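Local coordinates for glutathione S-transferase 1 (Ascaris suum, PDB 4Q5F), which joins reduced glutathione to a wide range of hydrophobic electrophiles, forming S-substituted glutathione, and can also act as a glutathione peroxidase, at the interface of chains A and B. Numbering follows the deposited sequence. Chains: chain A/B, Glutathione S-transferase 1.

Contact 1: the interface of chains A and B. Residues chain A 68, 71, 73, 82, 86; chain B 94-95, 98.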
loop_
_atom_site.group_PDB
_atom_site.type_symbol
_atom_site.label_atom_id
_atom_site.label_comp_id
_atom_site.label_asym_id
_atom_site.label_seq_id
_atom_site.Cartn_x
_atom_site.Cartn_y
_atom_site.Cartn_z
ATOM N N VAL A 68 -6.539 -0.041 -19.994
ATOM C CA VAL A 68 -7.657 -0.859 -20.431
ATOM C C VAL A 68 -8.599 0.006 -21.263
ATOM O O VAL A 68 -9.144 0.998 -20.780
ATOM C CB VAL A 68 -8.382 -1.522 -19.228
ATOM C CG1 VAL A 68 -8.886 -0.484 -18.228
ATOM C CG2 VAL A 68 -9.515 -2.414 -19.708
ATOM N N GLU A 71 -7.597 3.823 -21.147
ATOM C CA GLU A 71 -7.435 4.532 -19.876
ATOM C C GLU A 71 -6.318 3.939 -19.023
ATOM O O GLU A 71 -6.268 2.732 -18.813
ATOM C CB GLU A 71 -8.739 4.531 -19.080
ATOM C CG GLU A 71 -8.587 5.143 -17.691
ATOM C CD GLU A 71 -9.899 5.616 -17.096
ATOM O OE1 GLU A 71 -10.946 5.492 -17.767
ATOM O OE2 GLU A 71 -9.880 6.119 -15.952
ATOM N N LEU A 73 -3.949 3.134 -15.766
ATOM C CA LEU A 73 -3.934 2.897 -14.326
ATOM C C LEU A 73 -2.502 2.676 -13.849
ATOM O O LEU A 73 -1.807 1.790 -14.350
ATOM C CB LEU A 73 -4.781 1.669 -13.979
ATOM C CG LEU A 73 -4.842 1.284 -12.496
ATOM C CD1 LEU A 73 -5.502 2.383 -11.675
ATOM C CD2 LEU A 73 -5.572 -0.035 -12.313
ATOM N N TYR A 82 -7.284 -4.315 -8.922
ATOM C CA TYR A 82 -8.234 -4.072 -10.000
ATOM C C TYR A 82 -8.418 -5.333 -10.842
ATOM O O TYR A 82 -9.543 -5.751 -11.105
ATOM C CB TYR A 82 -7.779 -2.913 -10.888
ATOM C CG TYR A 82 -8.628 -2.750 -12.127
ATOM C CD1 TYR A 82 -9.779 -1.973 -12.107
ATOM C CD2 TYR A 82 -8.285 -3.383 -13.315
ATOM C CE1 TYR A 82 -10.561 -1.827 -13.238
ATOM C CE2 TYR A 82 -9.062 -3.243 -14.450
ATOM C CZ TYR A 82 -10.198 -2.464 -14.405
ATOM O OH TYR A 82 -10.973 -2.321 -15.532
ATOM N N GLN A 86 -11.652 -8.083 -11.172
ATOM C CA GLN A 86 -12.246 -8.327 -12.482
ATOM C C GLN A 86 -12.360 -9.819 -12.775
ATOM O O GLN A 86 -13.296 -10.253 -13.446
ATOM C CB GLN A 86 -11.425 -7.653 -13.588
ATOM C CG GLN A 86 -11.561 -6.138 -13.657
ATOM C CD GLN A 86 -12.997 -5.682 -13.814
ATOM O OE1 GLN A 86 -13.609 -5.863 -14.866
ATOM N NE2 GLN A 86 -13.543 -5.089 -12.760
ATOM N N PRO B 94 -15.691 0.543 -11.079
ATOM C CA PRO B 94 -14.515 -0.289 -10.790
ATOM C C PRO B 94 -13.189 0.376 -11.152
ATOM O O PRO B 94 -12.203 0.180 -10.441
ATOM C CB PRO B 94 -14.745 -1.524 -11.663
ATOM C CG PRO B 94 -16.216 -1.622 -11.774
ATOM C CD PRO B 94 -16.700 -0.201 -11.854
ATOM N N MET B 95 -13.163 1.142 -12.238
ATOM C CA MET B 95 -11.940 1.828 -12.641
ATOM C C MET B 95 -11.690 3.027 -11.732
ATOM O O MET B 95 -10.545 3.359 -11.437
ATOM C CB MET B 95 -12.010 2.274 -14.105
ATOM C CG MET B 95 -10.797 3.072 -14.576
ATOM S SD MET B 95 -9.226 2.236 -14.277
ATOM C CE MET B 95 -9.418 0.781 -15.296
ATOM N N ALA B 98 -10.141 1.976 -8.555
ATOM C CA ALA B 98 -8.731 1.710 -8.795
ATOM C C ALA B 98 -7.938 3.012 -8.825
ATOM O O ALA B 98 -6.837 3.087 -8.282
ATOM C CB ALA B 98 -8.555 0.949 -10.095
#
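B:Met95 points its thioether chain at A:Val68 and A:Tyr82, bringing the first turn of helix 94-114 of chain B against the N-terminal domain of chain A. Cytosolic glutathione transferases, the sigma class among them, are dimers in which the thioredoxin-like domain of one subunit packs on the helical domain of the other, and this patch belongs to such a two-fold interface.

Apolar packing dominates. In B:Met95, CG stands opposite the backbone N (chi1 177°), and bends at chi2 (54°) and chi3 (63°) then fold the tip over to chain A. There the terminal methyl CE meets A:Val68 CG1 tip to tip at 3.2 Å, so the packing is tight here. The same CE lies over the hydroxyl end of the A:Tyr82 ring, 3.5 Å from CZ, while the ring and the methionine chain cross obliquely. Flexible and unbranched, methionine can fit between a beta-branched valine on strand 65-68 and a flat ring on helix 76-86. Further along the helix, B:Ala98 CB touches A:Leu73 CD1 at 3.7 Å and A:Tyr82 CD1 at 3.8 Å; its small side chain lets the helix come close to strand 71-74.

The aromatic ring is held from several directions. A:Gln86 CG, one turn on in the same helix, lies over the face opposite the methionine methyl, offset toward its rim. At the ring edge, in plane, the carbonyl O of B:Pro94 lies 3.6 Å from CD1, where the slightly positive rim of an aromatic group suits an oxygen.

A:Glu71 and A:Gln86 make van der Waals contact through their polar ends. A:Glu71, extended but poorly ordered, runs past B:Met95 in the opposite direction and lays its carboxylate, CD and OE2, beside CG of B:Met95. A:Gln86 crosses B:Pro94 at about a right angle, with its amide NE2 3.9 Å from the ring carbon CB; the rigid proline suits the first turn of a helix.

Contact 2: the interface of chains A and B. Residues chain A 60, 73-75, 78; chain B 98-99, 102.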
loop_
_atom_site.group_PDB
_atom_site.type_symbol
_atom_site.label_atom_id
_atom_site.label_comp_id
_atom_site.label_asym_id
_atom_site.label_seq_id
_atom_site.Cartn_x
_atom_site.Cartn_y
_atom_site.Cartn_z
ATOM N N PHE A 60 2.713 9.164 -12.656
ATOM C CA PHE A 60 3.629 9.430 -11.543
ATOM C C PHE A 60 5.098 9.289 -11.940
ATOM O O PHE A 60 5.982 9.322 -11.083
ATOM C CB PHE A 60 3.331 8.485 -10.377
ATOM C CG PHE A 60 1.895 8.503 -9.929
ATOM C CD1 PHE A 60 1.240 9.700 -9.687
ATOM C CD2 PHE A 60 1.200 7.317 -9.756
ATOM C CE1 PHE A 60 -0.079 9.711 -9.274
ATOM C CE2 PHE A 60 -0.119 7.323 -9.345
ATOM C CZ PHE A 60 -0.759 8.520 -9.103
ATOM N N LEU A 73 -3.949 3.134 -15.766
ATOM C CA LEU A 73 -3.934 2.897 -14.326
ATOM C C LEU A 73 -2.502 2.676 -13.849
ATOM O O LEU A 73 -1.807 1.790 -14.350
ATOM C CB LEU A 73 -4.781 1.669 -13.979
ATOM C CG LEU A 73 -4.842 1.284 -12.496
ATOM C CD1 LEU A 73 -5.502 2.383 -11.675
ATOM C CD2 LEU A 73 -5.572 -0.035 -12.313
ATOM N N ALA A 74 -2.073 3.473 -12.873
ATOM C CA ALA A 74 -0.725 3.366 -12.320
ATOM C C ALA A 74 -0.741 2.662 -10.962
ATOM O O ALA A 74 -1.808 2.335 -10.440
ATOM C CB ALA A 74 -0.094 4.747 -12.196
ATOM N N GLN A 75 0.452 2.427 -10.417
ATOM C CA GLN A 75 0.648 1.808 -9.099
ATOM C C GLN A 75 0.326 0.315 -9.088
ATOM O O GLN A 75 -0.827 -0.090 -9.234
ATOM C CB GLN A 75 -0.132 2.550 -8.006
ATOM C CG GLN A 75 0.393 3.949 -7.726
ATOM C CD GLN A 75 1.694 3.939 -6.950
ATOM O OE1 GLN A 75 2.149 2.892 -6.489
ATOM N NE2 GLN A 75 2.302 5.111 -6.799
ATOM N N ALA A 78 -2.540 -1.250 -6.932
ATOM C CA ALA A 78 -3.843 -0.861 -7.459
ATOM C C ALA A 78 -4.148 -1.673 -8.713
ATOM O O ALA A 78 -5.304 -1.978 -9.005
ATOM C CB ALA A 78 -3.869 0.630 -7.766
ATOM N N ALA B 98 -10.141 1.976 -8.555
ATOM C CA ALA B 98 -8.731 1.710 -8.795
ATOM C C ALA B 98 -7.938 3.012 -8.825
ATOM O O ALA B 98 -6.837 3.087 -8.282
ATOM C CB ALA B 98 -8.555 0.949 -10.095
ATOM N N GLN B 99 -8.502 4.036 -9.459
ATOM C CA GLN B 99 -7.853 5.341 -9.524
ATOM C C GLN B 99 -7.713 5.933 -8.125
ATOM O O GLN B 99 -6.728 6.610 -7.828
ATOM C CB GLN B 99 -8.640 6.297 -10.424
ATOM C CG GLN B 99 -8.627 5.923 -11.901
ATOM C CD GLN B 99 -7.239 5.980 -12.515
ATOM O OE1 GLN B 99 -6.356 6.690 -12.032
ATOM N NE2 GLN B 99 -7.041 5.224 -13.588
ATOM N N SER B 102 -4.940 4.166 -6.639
ATOM C CA SER B 102 -3.708 4.567 -7.301
ATOM C C SER B 102 -3.122 5.827 -6.676
ATOM O O SER B 102 -1.940 5.867 -6.341
ATOM C CB SER B 102 -3.959 4.795 -8.793
ATOM O OG SER B 102 -2.738 4.963 -9.494
HETATM O O HOH W 1 -3.419 5.928 -12.245
#
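The A:Phe60 ring meets B:Ser102 through its rim carbon CE2, which lies 3.5 Å from the hydroxyl OG, while the serine carbonyl O stands off to one side of the ring plane. The neighbouring A:Gln75 turns the methylene part of its side chain to the same serine: CG, placed beside its own backbone N (chi1 -68°), comes 3.3 Å from B:Ser102 O, and the amide lies further along the bent chain.

B:Ser102, on helix 94-114, is the main polar residue of the patch. Its OG stands opposite the backbone N (chi1 -170°), which points the hydroxyl at the end of strand 71-74, where it gives a weak hydrogen bond to the carbonyl O of A:Ala74 at 2.9 Å. A water is held at 2.9 Å by the backbone N of A:Ala74. It also bonds B:Ser102 OG at 3.0 Å and the amide OE1 of B:Gln99, so that the N of A:Ala74 is linked to the partner through water and the O by the weak bond. Serine suits this place because it is short and can both give and accept; the longer glutamine, bent at chi2, bridges the remaining gap through the water.

Apolar groups close in around these links. The methyl CD1 of A:Leu73 packs against the amide end of B:Gln99, with NE2 at 3.8 Å, and also reaches the serine CB. A:Ala78 CB approaches B:Ser102 CA at 4.0 Å, its small methyl allowing helix 76-86 near to the partner helix.

A:Gln75 belongs to the glutathione pocket, so the contact brings helix 94-114 of the partner against the turn between strand 71-74 and helix 76-86, which carries A:Gln75, and probably helps to steady it for substrate binding.

Contact 1 and contact 2 follow one another along helix 94-114 of chain B, with the centres of their C-alpha atoms about 8 Å apart. They share A:Leu73 and B:Ala98, and both use strand 71-74 and helix 76-86 of chain A. Contact 1 is the more hydrophobic stretch, at the helix start; contact 2 adds polar and water-mediated links beside the turn that carries A:Gln75. Together they form a continuous seam, repeated by two-fold symmetry with the chains exchanged. The dimer surface thus runs directly into the neighbourhood of the active site, so that dimer formation may help to shape the glutathione pocket.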